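Local coordinates for protein proteolytically activated form of PPO4 Tyrosinase (Agaricus bisporus var. bisporus H97, PDB 4OUA) that hydroxylates monophenols and oxidises the resulting o-diphenols to reactive o-quinones at a pair of copper ions, an early step of melanin synthesis, at residues H250-I253 / H254-G258; A261-H265 / M266-L270; W279-H282 / S283-R287. All blocks are in the same frame, centred on the assembly; numbering follows the deposited sequence.

Interaction 1: H250-I253 / H254-G258. With CU1 (copper (I) ion), chain D.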
# COMPACT_ATOMS: atom_id res chain seq x y z
N HIS A 250 -6.35 -6.96 -7.64
CA HIS A 250 -5.31 -6.68 -6.66
C HIS A 250 -4.59 -7.94 -6.21
O HIS A 250 -3.41 -7.90 -5.84
CB HIS A 250 -5.93 -5.96 -5.46
CG HIS A 250 -5.27 -6.27 -4.16
ND1 HIS A 250 -5.72 -7.26 -3.31
CD2 HIS A 250 -4.20 -5.71 -3.55
CE1 HIS A 250 -4.94 -7.30 -2.24
NE2 HIS A 250 -4.01 -6.38 -2.36
N ASP A 251 -5.29 -9.06 -6.24
CA ASP A 251 -4.73 -10.33 -5.78
C ASP A 251 -3.62 -10.85 -6.69
O ASP A 251 -2.68 -11.48 -6.23
CB ASP A 251 -5.83 -11.39 -5.67
CG ASP A 251 -6.84 -11.07 -4.59
OD1 ASP A 251 -6.49 -10.34 -3.64
OD2 ASP A 251 -7.99 -11.55 -4.69
N ASP A 252 -3.74 -10.58 -7.99
CA ASP A 252 -2.78 -11.06 -8.97
C ASP A 252 -1.36 -10.55 -8.71
O ASP A 252 -0.39 -11.24 -8.99
CB ASP A 252 -3.22 -10.68 -10.39
CG ASP A 252 -4.44 -11.44 -10.85
OD1 ASP A 252 -5.27 -11.83 -10.00
OD2 ASP A 252 -4.58 -11.66 -12.08
N ILE A 253 -1.26 -9.34 -8.17
CA ILE A 253 0.05 -8.75 -7.92
C ILE A 253 0.75 -9.40 -6.73
O ILE A 253 1.97 -9.51 -6.70
CB ILE A 253 -0.04 -7.23 -7.68
CG1 ILE A 253 -0.76 -6.55 -8.85
CG2 ILE A 253 1.34 -6.64 -7.48
CD1 ILE A 253 -0.08 -6.76 -10.18
N HIS A 254 -0.03 -9.83 -5.76
CA HIS A 254 0.52 -10.54 -4.61
C HIS A 254 1.04 -11.91 -5.04
O HIS A 254 2.05 -12.39 -4.54
CB HIS A 254 -0.52 -10.69 -3.50
CG HIS A 254 -0.74 -9.44 -2.70
ND1 HIS A 254 0.19 -8.96 -1.81
CD2 HIS A 254 -1.78 -8.58 -2.66
CE1 HIS A 254 -0.26 -7.85 -1.25
NE2 HIS A 254 -1.45 -7.60 -1.75
N GLY A 255 0.33 -12.54 -5.98
CA GLY A 255 0.72 -13.84 -6.50
C GLY A 255 1.98 -13.77 -7.34
O GLY A 255 2.88 -14.60 -7.19
N PHE A 256 2.06 -12.78 -8.22
CA PHE A 256 3.21 -12.61 -9.10
C PHE A 256 4.50 -12.46 -8.31
O PHE A 256 5.53 -13.03 -8.67
CB PHE A 256 3.02 -11.40 -10.01
CG PHE A 256 1.90 -11.55 -11.01
CD1 PHE A 256 1.37 -12.79 -11.29
CD2 PHE A 256 1.40 -10.44 -11.67
CE1 PHE A 256 0.34 -12.93 -12.20
CE2 PHE A 256 0.37 -10.57 -12.58
CZ PHE A 256 -0.16 -11.82 -12.85
N VAL A 257 4.44 -11.69 -7.23
CA VAL A 257 5.63 -11.34 -6.46
C VAL A 257 6.00 -12.41 -5.44
O VAL A 257 7.18 -12.75 -5.28
CB VAL A 257 5.45 -10.00 -5.73
CG1 VAL A 257 6.64 -9.72 -4.83
CG2 VAL A 257 5.24 -8.87 -6.73
N GLY A 258 5.00 -12.94 -4.75
CA GLY A 258 5.25 -13.86 -3.65
C GLY A 258 5.29 -15.33 -4.02
O GLY A 258 6.02 -16.11 -3.40
CU CU1 D . -2.90 -6.65 -0.76
O HOH W 1 -3.97 -7.54 1.04
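H250 and H254, one helical turn apart, grip the same copper(I) ion through NE2: H250 NE2 and H254 NE2 each lie 2.0 Å from the metal. Water 1 is a further ligand, with its oxygen 2.3 Å from the copper. The pair supplies two of the three histidines of CuB, the second copper of the tyrosinase dicopper centre; H282 is the third. The two rings meet obliquely, planes at 76°, with NE2 of H250 at the edge of the H254 ring. Each ring also makes a weak bond at ND1: H250 ND1 to D251 OD1 at 3.2 Å, in a carboxylate whose OD2 is hydrogen-bonded to H235, and H254 ND1 to M266 O.

The backbone bonds are helical: G255 N to D251 O at 3.2 Å, F256 N to D252 O at 3.0 Å, and a weak one from V257 N to I253 O.

With CG beside its own backbone N (chi1 -66°), the F256 ring turns back along the helix and lays one face over the carbonyl oxygen D252 O. Its apolar contact is CD2, 4.2 Å from I253 CD1. Replacing F256 by an alanine would probably open a gap beside I253 CD1 and leave D252 O without the ring laid over it.

Helix 246-258 packs against two others: F256 leans on L208 and T215 of helix 201-224, while I253 packs on H281 and H250 on V285 of helix 277-295.

Interaction 2: A261-H265 / M266-L270; sequences AIRGH and MTHAL
R263 and H268 come together without stacking. The ring of H268 presents its CD2 atom over one face of the R263 guanidinium, 3.8 Å above that plane and toward its rim, while NH2 of R263 stands at the edge of the imidazole, 4.0 Å from H268 CD2. The two planes are inclined by 61°, and R263 NH2 and H268 NE2 remain 4.3 Å apart, so the pair is a loose packing contact. A bend at chi3 (-59°) in the arginine chain helps carry the guanidinium there.

T267 meets the arginine nearer its root. Its methyl CG2 sits 3.6 Å from R263 CB, the two side chains crossing at about a right angle, and the same methyl lies against the backbone of G264, 3.2 Å from G264 O. In T267 it is OG1 that stands anti to the backbone N, leaving CG2 to face these neighbours.

H268 is bonded at two points. Its backbone N bonds to H265 O at 3.1 Å, which closes the turn, and its ND1 accepts L270 N at 3.2 Å, almost exactly in the ring plane. F271 and F183 meet the same imidazole edge-to-face; F183 also meets H265 that way.

M266 packs against V257 of the preceding helix and against I277 and F278 of helix 277-295, its side chain about 6 Å from a copper ion. The arrangement is a type I beta turn, H265 to H268, in the loop joining two copper-bearing helices. This loop adds a second shell to the dicopper site: A269 O is hydrogen-bonded to ND1 of H56, a ligand of the other copper.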
# COMPACT_ATOMS: atom_id res chain seq x y z
N ALA A 261 8.17 -21.23 -6.62
CA ALA A 261 8.02 -22.67 -6.47
C ALA A 261 7.29 -22.95 -5.16
O ALA A 261 6.40 -23.80 -5.10
CB ALA A 261 9.37 -23.36 -6.50
N ILE A 262 7.68 -22.22 -4.13
CA ILE A 262 6.98 -22.23 -2.85
C ILE A 262 6.44 -20.83 -2.57
O ILE A 262 6.82 -19.87 -3.25
CB ILE A 262 7.88 -22.69 -1.69
CG1 ILE A 262 9.13 -21.81 -1.60
CG2 ILE A 262 8.29 -24.15 -1.88
CD1 ILE A 262 10.10 -22.24 -0.52
N ARG A 263 5.56 -20.71 -1.58
CA ARG A 263 4.93 -19.43 -1.29
C ARG A 263 5.86 -18.47 -0.54
O ARG A 263 6.43 -18.82 0.49
CB ARG A 263 3.65 -19.65 -0.48
CG ARG A 263 2.60 -20.48 -1.19
CD ARG A 263 1.31 -20.54 -0.39
NE ARG A 263 1.52 -21.11 0.94
CZ ARG A 263 0.58 -21.19 1.87
NH1 ARG A 263 -0.64 -20.73 1.63
NH2 ARG A 263 0.86 -21.72 3.05
N GLY A 264 6.00 -17.27 -1.08
CA GLY A 264 6.78 -16.22 -0.43
C GLY A 264 5.90 -15.36 0.45
O GLY A 264 4.75 -15.71 0.73
N HIS A 265 6.42 -14.22 0.88
CA HIS A 265 5.69 -13.34 1.79
C HIS A 265 4.51 -12.63 1.12
O HIS A 265 3.42 -12.58 1.67
CB HIS A 265 6.64 -12.31 2.41
CG HIS A 265 7.60 -12.88 3.40
ND1 HIS A 265 8.75 -13.53 3.03
CD2 HIS A 265 7.56 -12.90 4.76
CE1 HIS A 265 9.40 -13.92 4.12
NE2 HIS A 265 8.70 -13.56 5.17
N MET A 266 4.74 -12.10 -0.08
CA MET A 266 3.72 -11.33 -0.79
C MET A 266 2.48 -12.15 -1.14
O MET A 266 1.40 -11.59 -1.36
CB MET A 266 4.30 -10.72 -2.07
CG MET A 266 4.96 -9.37 -1.87
SD MET A 266 3.79 -8.07 -1.43
CE MET A 266 2.85 -7.90 -2.94
N THR A 267 2.61 -13.47 -1.18
CA THR A 267 1.49 -14.33 -1.55
C THR A 267 0.83 -14.95 -0.32
O THR A 267 0.12 -15.95 -0.42
CB THR A 267 1.93 -15.46 -2.50
OG1 THR A 267 0.77 -16.19 -2.93
CG2 THR A 267 2.90 -16.40 -1.81
N HIS A 268 1.07 -14.35 0.84
CA HIS A 268 0.47 -14.80 2.09
C HIS A 268 -0.01 -13.60 2.90
O HIS A 268 0.80 -12.78 3.33
CB HIS A 268 1.46 -15.64 2.90
CG HIS A 268 0.82 -16.51 3.93
ND1 HIS A 268 0.07 -16.00 4.97
CD2 HIS A 268 0.83 -17.85 4.10
CE1 HIS A 268 -0.37 -17.00 5.72
NE2 HIS A 268 0.08 -18.13 5.22
N ALA A 269 -1.32 -13.50 3.10
CA ALA A 269 -1.91 -12.33 3.74
C ALA A 269 -1.36 -12.05 5.13
O ALA A 269 -1.44 -10.93 5.63
CB ALA A 269 -3.43 -12.48 3.80
N LEU A 270 -0.78 -13.07 5.76
CA LEU A 270 -0.26 -12.94 7.11
C LEU A 270 1.16 -12.38 7.13
O LEU A 270 1.67 -12.01 8.18
CB LEU A 270 -0.29 -14.29 7.84
CG LEU A 270 -1.67 -14.93 8.03
CD1 LEU A 270 -1.53 -16.28 8.72
CD2 LEU A 270 -2.59 -14.01 8.82

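Interaction 3: W279-H282 / S283-R287; sequences WLHH and SNVDR. With CU1 (copper (I) ion), chain D.
H281 and V285 are matched by their first torsions: CG of H281 is anti to its backbone N (chi1 -180°), and V285 turns CG2 beside its own N, back toward the preceding turn. CG2 therefore settles over one face of the H281 ring as a CH-pi contact, 3.9 Å from the ring centroid and 27° off the normal, leaning toward the rim where H281 NE2 is 3.6 Å away. H282 differs, with CG beside the backbone N (chi1 -78°), which sends its ring to the copper(I) ion, H282 NE2 lying 2.0 Å from the metal. The V285 CB atom backs this ring obliquely, 4.4 Å from H282 ND1.

Main-chain bonds hold the spacing: V285 N to H281 O at 2.8 Å, S283 N to W279 O at 3.0 Å and D286 N to H282 O at 3.1 Å.

On the following turn the polar groups interlock. R287 NE bonds to N284 OD1 at 3.2 Å, the oxygen lying in the guanidinium plane, while D353 and D132 take its NH1 and NH2 in salt bridges. D286 pairs with R91 of helix 86-109 and with two tyrosine hydroxyls, Y349 and Y351.

This helix gives one histidine to the copper; together with the two from the preceding helix, it makes up the CuB half of the helical dicopper centre of tyrosinases.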
# COMPACT_ATOMS: atom_id res chain seq x y z
N TRP A 279 3.58 -1.66 -0.11
CA TRP A 279 3.05 -0.31 0.02
C TRP A 279 2.97 0.43 -1.31
O TRP A 279 2.07 1.24 -1.53
CB TRP A 279 3.90 0.49 1.01
CG TRP A 279 4.02 -0.20 2.34
CD1 TRP A 279 5.09 -0.91 2.79
CD2 TRP A 279 3.03 -0.25 3.37
NE1 TRP A 279 4.84 -1.39 4.05
CE2 TRP A 279 3.58 -1.01 4.43
CE3 TRP A 279 1.74 0.26 3.51
CZ2 TRP A 279 2.87 -1.25 5.61
CZ3 TRP A 279 1.04 0.02 4.68
CH2 TRP A 279 1.61 -0.73 5.71
N LEU A 280 3.91 0.11 -2.20
CA LEU A 280 3.89 0.68 -3.54
C LEU A 280 2.71 0.13 -4.33
O LEU A 280 2.12 0.82 -5.16
CB LEU A 280 5.21 0.41 -4.27
CG LEU A 280 6.41 1.23 -3.82
CD1 LEU A 280 6.88 0.78 -2.45
CD2 LEU A 280 7.54 1.13 -4.84
N HIS A 281 2.37 -1.16 -3.99
CA HIS A 281 1.23 -1.83 -4.60
C HIS A 281 -0.08 -1.16 -4.19
O HIS A 281 -0.84 -0.69 -5.04
CB HIS A 281 1.20 -3.31 -4.20
CG HIS A 281 0.06 -4.07 -4.79
ND1 HIS A 281 -0.51 -5.17 -4.17
CD2 HIS A 281 -0.63 -3.90 -5.95
CE1 HIS A 281 -1.48 -5.64 -4.93
NE2 HIS A 281 -1.58 -4.88 -6.01
N HIS A 282 -0.33 -1.12 -2.89
CA HIS A 282 -1.60 -0.64 -2.37
C HIS A 282 -1.73 0.88 -2.44
O HIS A 282 -2.81 1.43 -2.22
CB HIS A 282 -1.79 -1.12 -0.93
CG HIS A 282 -2.24 -2.55 -0.84
ND1 HIS A 282 -3.56 -2.91 -0.70
CD2 HIS A 282 -1.53 -3.71 -0.90
CE1 HIS A 282 -3.65 -4.23 -0.66
NE2 HIS A 282 -2.44 -4.74 -0.78
N SER A 283 -0.60 1.59 -2.77
CA SER A 283 -0.68 3.01 -3.08
C SER A 283 -1.32 3.16 -4.46
O SER A 283 -2.07 4.11 -4.71
CB SER A 283 0.70 3.67 -3.07
OG SER A 283 0.63 4.99 -3.56
N ASN A 284 -1.02 2.21 -5.33
CA ASN A 284 -1.59 2.18 -6.67
C ASN A 284 -3.00 1.61 -6.66
O ASN A 284 -3.85 2.01 -7.45
CB ASN A 284 -0.70 1.37 -7.61
CG ASN A 284 -1.20 1.37 -9.04
OD1 ASN A 284 -1.15 2.40 -9.72
ND2 ASN A 284 -1.67 0.22 -9.51
N VAL A 285 -3.24 0.67 -5.75
CA VAL A 285 -4.58 0.13 -5.55
C VAL A 285 -5.51 1.25 -5.10
O VAL A 285 -6.68 1.29 -5.46
CB VAL A 285 -4.59 -1.00 -4.50
CG1 VAL A 285 -6.02 -1.34 -4.11
CG2 VAL A 285 -3.87 -2.22 -5.04
N ASP A 286 -4.97 2.17 -4.31
CA ASP A 286 -5.73 3.31 -3.83
C ASP A 286 -5.96 4.31 -4.96
O ASP A 286 -6.98 4.99 -5.00
CB ASP A 286 -5.01 3.99 -2.66
CG ASP A 286 -5.85 5.06 -2.00
OD1 ASP A 286 -6.64 4.71 -1.10
OD2 ASP A 286 -5.73 6.24 -2.39
N ARG A 287 -5.00 4.38 -5.89
CA ARG A 287 -5.12 5.26 -7.04
C ARG A 287 -6.25 4.79 -7.95
O ARG A 287 -6.94 5.60 -8.57
CB ARG A 287 -3.81 5.34 -7.81
CG ARG A 287 -3.81 6.38 -8.92
CD ARG A 287 -2.46 6.46 -9.61
NE ARG A 287 -2.24 5.33 -10.50
CZ ARG A 287 -2.37 5.38 -11.82
NH1 ARG A 287 -2.72 6.51 -12.41
NH2 ARG A 287 -2.15 4.29 -12.55
CU CU1 D . -2.90 -6.65 -0.76
O HOH W 1 -3.97 -7.54 1.04

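How the interactions relate
From the N terminus the chain passes through interaction 1 on helix 246-258, interaction 2 in the following loop and interaction 3 on helix 277-295. All three are local, in series, so none closes a long loop and none nests in or crosses another. They are joined in space instead. The loop folds back on the helix it leaves, with G258 O 2.6 Å from G264 N, probably a hydrogen bond, and G258 against the T267 methyl. Interactions 1 and 3 share one copper ion and water 1, and the H250 and H281 rings meet between the helices. Interactions 2 and 3 stay about 5 Å apart at their nearest atoms, within the same common central domain of tyrosinase.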